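Side-chain contacts in Cas13d (uncultured Ruminococcus sp, PDB 6IV9), which binds its CRISPR RNA and uses two HEPN domains to mature that guide RNA and to cleave target RNA: residues 332-337 against 355-360; 342-347 against 408-413; 805-810 against 899-904. The protein carries 2 engineered substitutions. All coordinates share one frame; numbering follows the deposited sequence.

Contact 1. Residues 332-337 against 355-360. With nucleotides of chain B.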
loop_
_atom_site.group_PDB
_atom_site.type_symbol
_atom_site.label_atom_id
_atom_site.label_comp_id
_atom_site.label_asym_id
_atom_site.label_seq_id
_atom_site.Cartn_x
_atom_site.Cartn_y
_atom_site.Cartn_z
ATOM N N ASP A 332 22.761 -21.119 4.138
ATOM C CA ASP A 332 23.899 -20.982 3.202
ATOM C C ASP A 332 23.840 -19.624 2.495
ATOM O O ASP A 332 24.017 -19.584 1.300
ATOM C CB ASP A 332 23.967 -22.184 2.263
ATOM C CG ASP A 332 24.243 -23.482 3.002
ATOM O OD1 ASP A 332 25.116 -23.487 3.866
ATOM O OD2 ASP A 332 23.555 -24.457 2.733
ATOM N N PHE A 333 23.653 -18.554 3.254
ATOM C CA PHE A 333 23.564 -17.204 2.655
ATOM C C PHE A 333 24.864 -16.831 1.939
ATOM O O PHE A 333 24.809 -16.261 0.881
ATOM C CB PHE A 333 23.261 -16.180 3.741
ATOM C CG PHE A 333 23.241 -14.764 3.248
ATOM C CD1 PHE A 333 24.400 -14.017 3.213
ATOM C CD2 PHE A 333 22.063 -14.180 2.820
ATOM C CE1 PHE A 333 24.390 -12.711 2.765
ATOM C CE2 PHE A 333 22.057 -12.871 2.378
ATOM C CZ PHE A 333 23.218 -12.144 2.352
ATOM N N ILE A 334 26.010 -17.142 2.532
ATOM C CA ILE A 334 27.291 -16.739 1.890
ATOM C C ILE A 334 27.451 -17.454 0.548
ATOM O O ILE A 334 27.756 -16.810 -0.425
ATOM C CB ILE A 334 28.472 -16.989 2.836
ATOM C CG1 ILE A 334 28.288 -16.241 4.152
ATOM C CG2 ILE A 334 29.768 -16.614 2.157
ATOM C CD1 ILE A 334 29.397 -16.459 5.146
ATOM N N GLU A 335 27.234 -18.759 0.514
ATOM C CA GLU A 335 27.361 -19.520 -0.751
ATOM C C GLU A 335 26.319 -19.006 -1.746
ATOM O O GLU A 335 26.623 -18.874 -2.894
ATOM C CB GLU A 335 27.196 -21.008 -0.474
ATOM C CG GLU A 335 27.303 -21.865 -1.707
ATOM C CD GLU A 335 28.695 -21.980 -2.295
ATOM O OE1 GLU A 335 29.641 -21.519 -1.661
ATOM O OE2 GLU A 335 28.813 -22.528 -3.393
ATOM N N GLY A 336 25.124 -18.699 -1.269
ATOM C CA GLY A 336 24.039 -18.190 -2.121
ATOM C C GLY A 336 24.353 -16.826 -2.703
ATOM O O GLY A 336 23.711 -16.456 -3.661
ATOM N N ASN A 337 25.243 -16.080 -2.071
ATOM C CA ASN A 337 25.588 -14.702 -2.490
ATOM C C ASN A 337 27.078 -14.589 -2.813
ATOM O O ASN A 337 27.586 -13.492 -2.785
ATOM C CB ASN A 337 25.145 -13.708 -1.421
ATOM C CG ASN A 337 23.642 -13.653 -1.316
ATOM O OD1 ASN A 337 23.011 -12.919 -2.033
ATOM N ND2 ASN A 337 23.071 -14.449 -0.450
ATOM N N ASP A 355 33.679 -8.586 8.001
ATOM C CA ASP A 355 32.907 -7.332 8.123
ATOM C C ASP A 355 32.066 -7.132 6.865
ATOM O O ASP A 355 30.929 -6.777 6.991
ATOM C CB ASP A 355 33.861 -6.156 8.237
ATOM C CG ASP A 355 33.266 -5.023 9.027
ATOM O OD1 ASP A 355 32.357 -5.295 9.804
ATOM O OD2 ASP A 355 33.709 -3.891 8.842
ATOM N N ILE A 356 32.649 -7.370 5.706
ATOM C CA ILE A 356 31.929 -7.200 4.420
ATOM C C ILE A 356 30.756 -8.175 4.373
ATOM O O ILE A 356 29.700 -7.785 3.938
ATOM C CB ILE A 356 32.908 -7.393 3.250
ATOM C CG1 ILE A 356 33.870 -6.212 3.166
ATOM C CG2 ILE A 356 32.180 -7.616 1.942
ATOM C CD1 ILE A 356 35.040 -6.457 2.285
ATOM N N ILE A 357 30.973 -9.402 4.816
ATOM C CA ILE A 357 29.899 -10.423 4.779
ATOM C C ILE A 357 28.750 -9.980 5.687
ATOM O O ILE A 357 27.621 -10.091 5.274
ATOM C CB ILE A 357 30.466 -11.803 5.143
ATOM C CG1 ILE A 357 31.392 -12.314 4.039
ATOM C CG2 ILE A 357 29.351 -12.777 5.426
ATOM C CD1 ILE A 357 32.250 -13.485 4.438
ATOM N N ARG A 358 29.062 -9.489 6.878
ATOM C CA ARG A 358 27.998 -9.036 7.797
ATOM C C ARG A 358 27.269 -7.833 7.188
ATOM O O ARG A 358 26.057 -7.800 7.255
ATOM C CB ARG A 358 28.589 -8.791 9.180
ATOM C CG ARG A 358 29.066 -10.077 9.835
ATOM C CD ARG A 358 29.395 -9.930 11.301
ATOM N NE ARG A 358 30.461 -8.977 11.491
ATOM C CZ ARG A 358 31.706 -9.296 11.805
ATOM N NH1 ARG A 358 32.036 -10.553 12.021
ATOM N NH2 ARG A 358 32.620 -8.355 11.908
ATOM N N LEU A 359 28.009 -6.901 6.601
ATOM C CA LEU A 359 27.377 -5.716 5.978
ATOM C C LEU A 359 26.490 -6.152 4.810
ATOM O O LEU A 359 25.459 -5.565 4.624
ATOM C CB LEU A 359 28.455 -4.734 5.530
ATOM C CG LEU A 359 29.061 -3.882 6.638
ATOM C CD1 LEU A 359 30.368 -3.266 6.196
ATOM C CD2 LEU A 359 28.097 -2.811 7.089
ATOM N N TYR A 360 26.940 -7.120 4.032
ATOM C CA TYR A 360 26.163 -7.603 2.871
ATOM C C TYR A 360 24.862 -8.259 3.329
ATOM O O TYR A 360 23.844 -8.047 2.713
ATOM C CB TYR A 360 26.998 -8.458 1.928
ATOM C CG TYR A 360 26.362 -8.593 0.575
ATOM C CD1 TYR A 360 26.448 -7.577 -0.349
ATOM C CD2 TYR A 360 25.635 -9.708 0.234
ATOM C CE1 TYR A 360 25.851 -7.672 -1.589
ATOM C CE2 TYR A 360 25.036 -9.827 -1.003
ATOM C CZ TYR A 360 25.143 -8.805 -1.916
ATOM O OH TYR A 360 24.567 -8.915 -3.135
ATOM P P U B 43 16.081 -8.251 -3.130
ATOM O OP1 U B 43 15.543 -7.489 -1.944
ATOM O OP2 U B 43 16.956 -7.567 -4.081
ATOM O "O5'" U B 43 16.824 -9.486 -2.465
ATOM C "C5'" U B 43 17.373 -10.541 -3.267
ATOM C "C4'" U B 43 18.368 -11.337 -2.453
ATOM O "O4'" U B 43 17.598 -12.016 -1.443
ATOM C "C3'" U B 43 19.092 -12.466 -3.208
ATOM O "O3'" U B 43 20.263 -11.883 -3.756
ATOM C "C2'" U B 43 19.355 -13.480 -2.084
ATOM O "O2'" U B 43 20.398 -12.934 -1.306
ATOM C "C1'" U B 43 18.072 -13.351 -1.252
ATOM N N1 U B 43 17.012 -14.293 -1.640
ATOM C C2 U B 43 17.202 -15.627 -1.373
ATOM O O2 U B 43 18.178 -16.052 -0.791
ATOM N N3 U B 43 16.201 -16.450 -1.806
ATOM C C4 U B 43 15.052 -16.089 -2.460
ATOM O O4 U B 43 14.240 -16.958 -2.773
ATOM C C5 U B 43 14.921 -14.692 -2.701
ATOM C C6 U B 43 15.881 -13.860 -2.297
ATOM P P A B 44 20.537 -11.811 -5.342
ATOM O OP1 A B 44 21.692 -10.911 -5.515
ATOM O OP2 A B 44 19.258 -11.398 -6.008
ATOM O "O5'" A B 44 20.722 -13.354 -5.726
ATOM C "C5'" A B 44 22.019 -13.994 -5.459
ATOM C "C4'" A B 44 22.181 -15.255 -6.272
ATOM O "O4'" A B 44 21.216 -16.262 -5.862
ATOM C "C3'" A B 44 21.937 -15.035 -7.768
ATOM O "O3'" A B 44 22.792 -15.877 -8.554
ATOM C "C2'" A B 44 20.480 -15.418 -7.912
ATOM O "O2'" A B 44 20.132 -15.874 -9.192
ATOM C "C1'" A B 44 20.390 -16.594 -6.965
ATOM N N9 A B 44 19.045 -16.805 -6.456
ATOM C C8 A B 44 18.125 -15.892 -5.982
ATOM N N7 A B 44 17.018 -16.439 -5.546
ATOM C C5 A B 44 17.227 -17.799 -5.733
ATOM C C6 A B 44 16.438 -18.916 -5.451
ATOM N N6 A B 44 15.219 -18.833 -4.921
ATOM N N1 A B 44 16.938 -20.137 -5.755
ATOM C C2 A B 44 18.168 -20.215 -6.280
ATOM N N3 A B 44 19.014 -19.232 -6.579
ATOM C C4 A B 44 18.474 -18.037 -6.282
HETATM O O HOH W 1 23.799 -11.206 -3.965
#
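Ile334 and Ile357 form the aliphatic part of this contact, where a short helical turn packs on helix 353-366: Ile334 CD1 lies 3.7 Å from Ile357 CG2, the branched chains set nearly perpendicular. The aromatic part pairs Phe333 with Tyr360, one side chain athwart the other, Phe333 CZ standing 4.0 Å from Tyr360 CD2. Tyr360 keeps CG anti to its N (chi1 -162°), which carries the ring across to both Phe333 and Asn337.

The polar part is built on the amide of Asn337, at the N-cap position of helix 338-347 but making no capping bond. ND2 of Asn337 donates a nearly straight bond of 2.8 Å to Phe333 O, close to the amide plane, and sits over the centre of the Phe333 ring. This bond helps set the amide flip: Asn337 OD1 accepts from the guide-RNA ribose hydroxyl O2' of U43 of chain B at 2.7 Å, while ND2 adds only a weak bond to it. The same OD1, in plane at the Tyr360 ring edge, also receives a water proton. That water accepts from Tyr360 OH at 2.6 Å and donates to OP1 of A44 of chain B, so it joins amide and hydroxyl to the RNA phosphate.

Asn340 also donates to Tyr360 OH, while Glu482 takes the N-H groups of Phe333 and Ile334. Helix 338-347 packs Ile341 on Ile357 and Tyr360, and helix 400-418 sets Phe409 edge-to-face with Tyr360.

Contact 2. Residues 342-347 against 408-413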
loop_
_atom_site.group_PDB
_atom_site.type_symbol
_atom_site.label_atom_id
_atom_site.label_comp_id
_atom_site.label_asym_id
_atom_site.label_seq_id
_atom_site.Cartn_x
_atom_site.Cartn_y
_atom_site.Cartn_z
ATOM N N SER A 342 32.340 -12.237 -3.269
ATOM C CA SER A 342 33.742 -12.384 -3.741
ATOM C C SER A 342 34.219 -11.089 -4.380
ATOM O O SER A 342 35.264 -10.618 -4.001
ATOM C CB SER A 342 33.836 -13.469 -4.747
ATOM O OG SER A 342 33.575 -14.704 -4.147
ATOM N N LEU A 343 33.414 -10.517 -5.261
ATOM C CA LEU A 343 33.794 -9.281 -5.970
ATOM C C LEU A 343 34.044 -8.174 -4.951
ATOM O O LEU A 343 34.976 -7.429 -5.123
ATOM C CB LEU A 343 32.602 -8.882 -6.834
ATOM C CG LEU A 343 32.744 -8.986 -8.346
ATOM C CD1 LEU A 343 33.950 -9.816 -8.755
ATOM C CD2 LEU A 343 31.471 -9.535 -8.961
ATOM N N LEU A 344 33.174 -8.048 -3.960
ATOM C CA LEU A 344 33.290 -6.969 -2.950
ATOM C C LEU A 344 34.535 -7.136 -2.076
ATOM O O LEU A 344 35.173 -6.149 -1.767
ATOM C CB LEU A 344 32.006 -6.963 -2.127
ATOM C CG LEU A 344 30.779 -6.484 -2.888
ATOM C CD1 LEU A 344 29.542 -6.635 -2.041
ATOM C CD2 LEU A 344 30.966 -5.053 -3.322
ATOM N N ILE A 345 34.831 -8.365 -1.686
ATOM C CA ILE A 345 36.027 -8.616 -0.845
ATOM C C ILE A 345 37.271 -8.220 -1.641
ATOM O O ILE A 345 38.097 -7.530 -1.110
ATOM C CB ILE A 345 36.034 -10.087 -0.409
ATOM C CG1 ILE A 345 35.008 -10.341 0.690
ATOM C CG2 ILE A 345 37.424 -10.519 0.005
ATOM C CD1 ILE A 345 34.784 -11.779 0.987
ATOM N N ASP A 346 37.349 -8.597 -2.908
ATOM C CA ASP A 346 38.531 -8.213 -3.711
ATOM C C ASP A 346 38.615 -6.696 -3.838
ATOM O O ASP A 346 39.704 -6.184 -3.797
ATOM C CB ASP A 346 38.402 -8.713 -5.141
ATOM C CG ASP A 346 38.292 -10.219 -5.255
ATOM O OD1 ASP A 346 38.433 -10.899 -4.224
ATOM O OD2 ASP A 346 38.037 -10.691 -6.373
ATOM N N MET A 347 37.492 -6.048 -4.112
ATOM C CA MET A 347 37.371 -4.585 -4.318
ATOM C C MET A 347 37.531 -3.726 -3.055
ATOM O O MET A 347 38.118 -2.666 -3.162
ATOM C CB MET A 347 36.011 -4.296 -4.949
ATOM C CG MET A 347 36.020 -3.122 -5.846
ATOM S SD MET A 347 34.510 -2.992 -6.792
ATOM C CE MET A 347 33.647 -4.480 -6.328
ATOM N N ASP A 408 25.375 0.102 -5.347
ATOM C CA ASP A 408 24.613 0.582 -4.171
ATOM C C ASP A 408 25.345 0.163 -2.891
ATOM O O ASP A 408 25.405 0.946 -1.974
ATOM C CB ASP A 408 23.175 0.064 -4.211
ATOM C CG ASP A 408 22.310 0.712 -5.279
ATOM O OD1 ASP A 408 22.804 1.576 -5.984
ATOM O OD2 ASP A 408 21.149 0.363 -5.374
ATOM N N PHE A 409 25.898 -1.042 -2.870
ATOM C CA PHE A 409 26.604 -1.536 -1.666
ATOM C C PHE A 409 27.820 -0.663 -1.345
ATOM O O PHE A 409 28.026 -0.379 -0.194
ATOM C CB PHE A 409 27.012 -2.992 -1.824
ATOM C CG PHE A 409 27.609 -3.554 -0.565
ATOM C CD1 PHE A 409 26.812 -3.876 0.515
ATOM C CD2 PHE A 409 28.974 -3.714 -0.443
ATOM C CE1 PHE A 409 27.360 -4.392 1.674
ATOM C CE2 PHE A 409 29.522 -4.216 0.722
ATOM C CZ PHE A 409 28.715 -4.555 1.772
ATOM N N LEU A 410 28.587 -0.273 -2.354
ATOM C CA LEU A 410 29.769 0.583 -2.110
ATOM C C LEU A 410 29.305 1.913 -1.518
ATOM O O LEU A 410 29.905 2.370 -0.583
ATOM C CB LEU A 410 30.451 0.846 -3.447
ATOM C CG LEU A 410 31.189 -0.328 -4.071
ATOM C CD1 LEU A 410 31.883 0.123 -5.336
ATOM C CD2 LEU A 410 32.186 -0.918 -3.098
ATOM N N LEU A 411 28.257 2.498 -2.084
ATOM C CA LEU A 411 27.725 3.784 -1.570
ATOM C C LEU A 411 27.203 3.595 -0.145
ATOM O O LEU A 411 27.423 4.447 0.670
ATOM C CB LEU A 411 26.592 4.232 -2.487
ATOM C CG LEU A 411 26.993 4.527 -3.927
ATOM C CD1 LEU A 411 25.843 5.165 -4.669
ATOM C CD2 LEU A 411 28.213 5.420 -3.963
ATOM N N PHE A 412 26.520 2.491 0.105
ATOM C CA PHE A 412 25.951 2.235 1.446
ATOM C C PHE A 412 27.071 2.176 2.485
ATOM O O PHE A 412 26.998 2.840 3.486
ATOM C CB PHE A 412 25.256 0.878 1.415
ATOM C CG PHE A 412 24.977 0.247 2.753
ATOM C CD1 PHE A 412 24.337 0.947 3.755
ATOM C CD2 PHE A 412 25.321 -1.065 2.993
ATOM C CE1 PHE A 412 24.076 0.355 4.973
ATOM C CE2 PHE A 412 25.053 -1.654 4.211
ATOM C CZ PHE A 412 24.435 -0.942 5.197
ATOM N N CYS A 413 28.119 1.423 2.197
ATOM C CA CYS A 413 29.260 1.288 3.134
ATOM C C CYS A 413 29.940 2.644 3.343
ATOM O O CYS A 413 30.350 2.943 4.437
ATOM C CB CYS A 413 30.226 0.231 2.628
ATOM S SG CYS A 413 29.554 -1.437 2.787
#
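Leu344 drives its forked end into the notch between Phe409 and Leu410. The CD1 branch presses on the Phe409 ring obliquely, with Leu344 CD1 only 3.4 Å from Phe409 CD2, a tight fit. Its twin reaches the same ring atom, Leu344 CD2 lying 3.7 Å from Phe409 CD2, so both methyls lie against the same side of the ring, meeting at CD2. The fork also turns toward the next residue, where Leu344 CD2 is 4.3 Å from Leu410 CD2.

In return, the end of Leu410 lies loosely beside Leu344 and Met347, CD2 toward the one and CD1 toward the other, and Met347 SD meets Leu410 CD1 at 4.3 Å. Cys413 SG of the same helix lies 3.3 Å above one face of the Phe409 ring, offset toward the rim, on the side away from Leu344. Replacing Leu344 by an alanine would probably open a gap beside Phe409 and leave Leu410 with Met347 alone across this interface.

The two helical segments cross at -49° with axes 11.9 Å apart, a spacing bridged by these long side chains. Helix 353-366 packs against both partners, through Tyr360 on Leu344 and Leu359 on Phe409, while helix 436-464 places Asp457 against Met347 and Leu410.

Contact 3. Residues 805-810 against 899-904. With nucleotides of chain B.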
loop_
_atom_site.group_PDB
_atom_site.type_symbol
_atom_site.label_atom_id
_atom_site.label_comp_id
_atom_site.label_asym_id
_atom_site.label_seq_id
_atom_site.Cartn_x
_atom_site.Cartn_y
_atom_site.Cartn_z
ATOM N N LYS A 805 -24.232 24.459 4.492
ATOM C CA LYS A 805 -25.473 24.602 3.699
ATOM C C LYS A 805 -25.375 23.723 2.458
ATOM O O LYS A 805 -26.364 23.125 2.107
ATOM C CB LYS A 805 -25.693 26.065 3.326
ATOM C CG LYS A 805 -26.143 26.946 4.477
ATOM C CD LYS A 805 -27.204 26.286 5.314
ATOM C CE LYS A 805 -27.394 26.890 6.686
ATOM N NZ LYS A 805 -27.727 25.847 7.681
ATOM N N CYS A 806 -24.202 23.671 1.837
ATOM C CA CYS A 806 -23.998 22.832 0.631
ATOM C C CYS A 806 -24.211 21.363 0.989
ATOM O O CYS A 806 -24.869 20.676 0.243
ATOM C CB CYS A 806 -22.589 23.006 0.093
ATOM S SG CYS A 806 -22.336 24.587 -0.743
ATOM N N VAL A 807 -23.673 20.925 2.118
ATOM C CA VAL A 807 -23.837 19.516 2.559
ATOM C C VAL A 807 -25.318 19.233 2.814
ATOM O O VAL A 807 -25.758 18.142 2.543
ATOM C CB VAL A 807 -22.977 19.217 3.795
ATOM C CG1 VAL A 807 -23.347 17.901 4.442
ATOM C CG2 VAL A 807 -21.501 19.270 3.465
ATOM N N GLU A 808 -26.041 20.202 3.361
ATOM C CA GLU A 808 -27.478 20.000 3.646
ATOM C C GLU A 808 -28.216 19.761 2.326
ATOM O O GLU A 808 -29.063 18.902 2.275
ATOM C CB GLU A 808 -28.022 21.187 4.430
ATOM C CG GLU A 808 -27.619 21.187 5.886
ATOM C CD GLU A 808 -28.058 22.418 6.661
ATOM O OE1 GLU A 808 -28.676 23.289 6.066
ATOM O OE2 GLU A 808 -27.773 22.492 7.836
ATOM N N VAL A 809 -27.862 20.504 1.290
ATOM C CA VAL A 809 -28.514 20.312 -0.031
ATOM C C VAL A 809 -28.198 18.917 -0.576
ATOM O O VAL A 809 -29.082 18.279 -1.095
ATOM C CB VAL A 809 -28.069 21.405 -1.006
ATOM C CG1 VAL A 809 -28.513 21.086 -2.410
ATOM C CG2 VAL A 809 -28.593 22.753 -0.566
ATOM N N ASP A 810 -26.948 18.493 -0.444
ATOM C CA ASP A 810 -26.501 17.161 -0.921
ATOM C C ASP A 810 -27.237 16.059 -0.155
ATOM O O ASP A 810 -27.663 15.136 -0.782
ATOM C CB ASP A 810 -24.978 17.079 -0.912
ATOM C CG ASP A 810 -24.342 18.103 -1.837
ATOM O OD1 ASP A 810 -24.921 18.367 -2.901
ATOM O OD2 ASP A 810 -23.283 18.627 -1.493
ATOM N N TYR A 899 -19.709 15.371 7.042
ATOM C CA TYR A 899 -19.240 15.858 8.360
ATOM C C TYR A 899 -17.727 16.117 8.349
ATOM O O TYR A 899 -17.280 16.842 9.198
ATOM C CB TYR A 899 -19.696 14.913 9.463
ATOM C CG TYR A 899 -18.936 13.625 9.442
ATOM C CD1 TYR A 899 -19.293 12.603 8.589
ATOM C CD2 TYR A 899 -17.826 13.455 10.237
ATOM C CE1 TYR A 899 -18.577 11.426 8.553
ATOM C CE2 TYR A 899 -17.098 12.288 10.219
ATOM C CZ TYR A 899 -17.468 11.277 9.360
ATOM O OH TYR A 899 -16.755 10.136 9.328
ATOM N N ASN A 900 -16.967 15.415 7.517
ATOM C CA ASN A 900 -15.517 15.693 7.365
ATOM C C ASN A 900 -15.409 16.453 6.046
ATOM O O ASN A 900 -15.403 15.829 5.008
ATOM C CB ASN A 900 -14.683 14.416 7.373
ATOM C CG ASN A 900 -13.201 14.695 7.429
ATOM O OD1 ASN A 900 -12.675 15.395 6.597
ATOM N ND2 ASN A 900 -12.531 14.161 8.421
ATOM N N ILE A 901 -15.331 17.770 6.118
ATOM C CA ILE A 901 -15.409 18.595 4.887
ATOM C C ILE A 901 -14.273 18.290 3.906
ATOM O O ILE A 901 -14.564 18.169 2.747
ATOM C CB ILE A 901 -15.498 20.081 5.258
ATOM C CG1 ILE A 901 -16.876 20.403 5.825
ATOM C CG2 ILE A 901 -15.168 20.947 4.070
ATOM C CD1 ILE A 901 -17.958 20.311 4.812
ATOM N N PRO A 902 -13.000 18.198 4.323
ATOM C CA PRO A 902 -11.930 17.913 3.384
ATOM C C PRO A 902 -12.130 16.551 2.705
ATOM O O PRO A 902 -11.895 16.466 1.556
ATOM C CB PRO A 902 -10.674 17.958 4.259
ATOM C CG PRO A 902 -11.065 18.856 5.378
ATOM C CD PRO A 902 -12.503 18.482 5.652
ATOM N N ARG A 903 -12.528 15.539 3.458
ATOM C CA ARG A 903 -12.760 14.226 2.823
ATOM C C ARG A 903 -13.919 14.358 1.827
ATOM O O ARG A 903 -13.754 13.986 0.704
ATOM C CB ARG A 903 -13.073 13.155 3.869
ATOM C CG ARG A 903 -13.356 11.786 3.277
ATOM C CD ARG A 903 -13.454 10.635 4.253
ATOM N NE ARG A 903 -12.320 10.466 5.127
ATOM C CZ ARG A 903 -12.363 10.647 6.427
ATOM N NH1 ARG A 903 -13.505 10.930 7.008
ATOM N NH2 ARG A 903 -11.271 10.573 7.147
ATOM N N PHE A 904 -15.005 14.998 2.235
ATOM C CA PHE A 904 -16.197 15.125 1.363
ATOM C C PHE A 904 -15.858 15.876 0.079
ATOM O O PHE A 904 -16.246 15.436 -0.973
ATOM C CB PHE A 904 -17.309 15.854 2.108
ATOM C CG PHE A 904 -18.511 16.181 1.268
ATOM C CD1 PHE A 904 -19.433 15.210 0.935
ATOM C CD2 PHE A 904 -18.723 17.465 0.814
ATOM C CE1 PHE A 904 -20.538 15.516 0.163
ATOM C CE2 PHE A 904 -19.822 17.769 0.032
ATOM C CZ PHE A 904 -20.725 16.791 -0.286
ATOM P P A B 27 -8.937 10.490 4.164
ATOM O OP1 A B 27 -10.118 9.773 3.578
ATOM O OP2 A B 27 -8.828 10.525 5.621
ATOM O "O5'" A B 27 -7.533 9.906 3.770
ATOM C "C5'" A B 27 -7.309 9.627 2.372
ATOM C "C4'" A B 27 -5.951 9.064 2.195
ATOM O "O4'" A B 27 -5.737 8.743 0.820
ATOM C "C3'" A B 27 -4.818 10.033 2.533
ATOM O "O3'" A B 27 -4.199 9.674 3.753
ATOM C "C2'" A B 27 -3.803 9.851 1.389
ATOM O "O2'" A B 27 -2.492 9.592 1.872
ATOM C "C1'" A B 27 -4.380 8.647 0.626
ATOM N N9 A B 27 -4.105 8.665 -0.801
ATOM C C8 A B 27 -3.528 7.629 -1.488
ATOM N N7 A B 27 -3.285 7.898 -2.741
ATOM C C5 A B 27 -3.751 9.198 -2.901
ATOM C C6 A B 27 -3.808 10.053 -4.016
ATOM N N6 A B 27 -3.347 9.720 -5.226
ATOM N N1 A B 27 -4.308 11.300 -3.831
ATOM C C2 A B 27 -4.769 11.625 -2.619
ATOM N N3 A B 27 -4.824 10.887 -1.515
ATOM C C4 A B 27 -4.279 9.675 -1.719
ATOM P P A B 26 -8.323 13.474 8.588
ATOM O OP1 A B 26 -9.574 12.745 8.874
ATOM O OP2 A B 26 -6.977 12.959 8.900
ATOM O "O5'" A B 26 -8.266 13.728 7.015
ATOM C "C5'" A B 26 -9.424 13.971 6.238
ATOM C "C4'" A B 26 -9.051 14.131 4.789
ATOM O "O4'" A B 26 -8.191 15.291 4.686
ATOM C "C3'" A B 26 -8.195 13.050 4.127
ATOM O "O3'" A B 26 -8.990 11.971 3.575
ATOM C "C2'" A B 26 -7.474 13.814 3.001
ATOM O "O2'" A B 26 -8.034 13.578 1.686
ATOM C "C1'" A B 26 -7.629 15.291 3.409
ATOM N N9 A B 26 -6.352 16.001 3.476
ATOM C C8 A B 26 -5.367 15.861 4.422
ATOM N N7 A B 26 -4.270 16.516 4.141
ATOM C C5 A B 26 -4.569 17.174 2.957
ATOM C C6 A B 26 -3.815 18.006 2.125
ATOM N N6 A B 26 -2.583 18.430 2.420
ATOM N N1 A B 26 -4.378 18.411 0.964
ATOM C C2 A B 26 -5.626 18.025 0.696
ATOM N N3 A B 26 -6.410 17.188 1.371
ATOM C C4 A B 26 -5.847 16.853 2.533
ATOM P P U B 25 -7.151 17.889 13.522
ATOM O OP1 U B 25 -6.847 19.325 13.779
ATOM O OP2 U B 25 -8.521 17.423 13.345
ATOM O "O5'" U B 25 -6.329 17.654 12.202
ATOM C "C5'" U B 25 -6.628 16.505 11.387
ATOM C "C4'" U B 25 -7.478 16.907 10.200
ATOM O "O4'" U B 25 -6.838 18.037 9.600
ATOM C "C3'" U B 25 -7.473 15.883 9.058
ATOM O "O3'" U B 25 -8.483 14.929 9.178
ATOM C "C2'" U B 25 -7.731 16.718 7.822
ATOM O "O2'" U B 25 -9.122 16.823 7.600
ATOM C "C1'" U B 25 -7.247 18.113 8.244
ATOM N N1 U B 25 -6.120 18.594 7.455
ATOM C C2 U B 25 -6.428 19.021 6.182
ATOM O O2 U B 25 -7.527 18.887 5.703
ATOM N N3 U B 25 -5.386 19.549 5.488
ATOM C C4 U B 25 -4.102 19.746 5.937
ATOM O O4 U B 25 -3.276 20.259 5.190
ATOM C C5 U B 25 -3.854 19.261 7.254
ATOM C C6 U B 25 -4.847 18.695 7.944
#
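A small, mainly apolar helix-to-helix contact joins helix 801-813 to the first turn of helix 901-908, an N-capped turn that also holds the guide RNA, in the C-terminal region that is probably part of the second HEPN domain. Val807 is the central apolar residue: its CG2 lies 3.9 Å from Ile901 CD1 and over one face of the Phe904 ring, 4.1 Å from CE2 of Phe904. Val807 and Phe904 run alongside each other, pointing opposite ways. Ile901 kinks at its second torsion (chi2 -68°), which brings CD1 round to the valine.

Asp810 meets the same ring at its edge, OD2 lying 3.4 Å from Phe904 CZ near the ring plane, where the electropositive rim would probably favour a carboxylate oxygen. Phe796 of helix 795-799 packs on Asn900, Ile901 and Pro902.

Away from helix 801-813, the turn faces RNA. Asn900 OD1 caps the helix by accepting from Arg903 N at 3.1 Å, while Asn900 ND2 makes a weak bond to OP1 of A26 of chain B. Pro902 CG rests 3.6 Å from O2 of the U25 base of chain B. Arg903, extended through its first two torsions and then folded at the third (-55°), clasps the phosphate of A27 of chain B with two nearly straight bonds, NE to OP1 at 2.8 Å and NH2 to OP2 at 2.9 Å.

Contacts 1 and 2 belong to one helical cluster, their centres 11 Å apart and their segments alternating along the chain. They touch directly: Tyr360 CD1 packs 3.6 Å from Leu344 CD1, and Tyr360 N lies 3.6 Å from Phe409 CE1. Contact 1 faces the guide RNA, while contact 2 lies behind it, its nearest atom about 7 Å from the nucleic acid. Contact 3 sits across the chain's centre, 57 Å from each of the others between centres; the nearest atoms of contacts 1 and 3 are about 40 Å apart. Both contacts 1 and 3 engage the same RNA strand, at nucleotides 43-44 and 25-27 respectively.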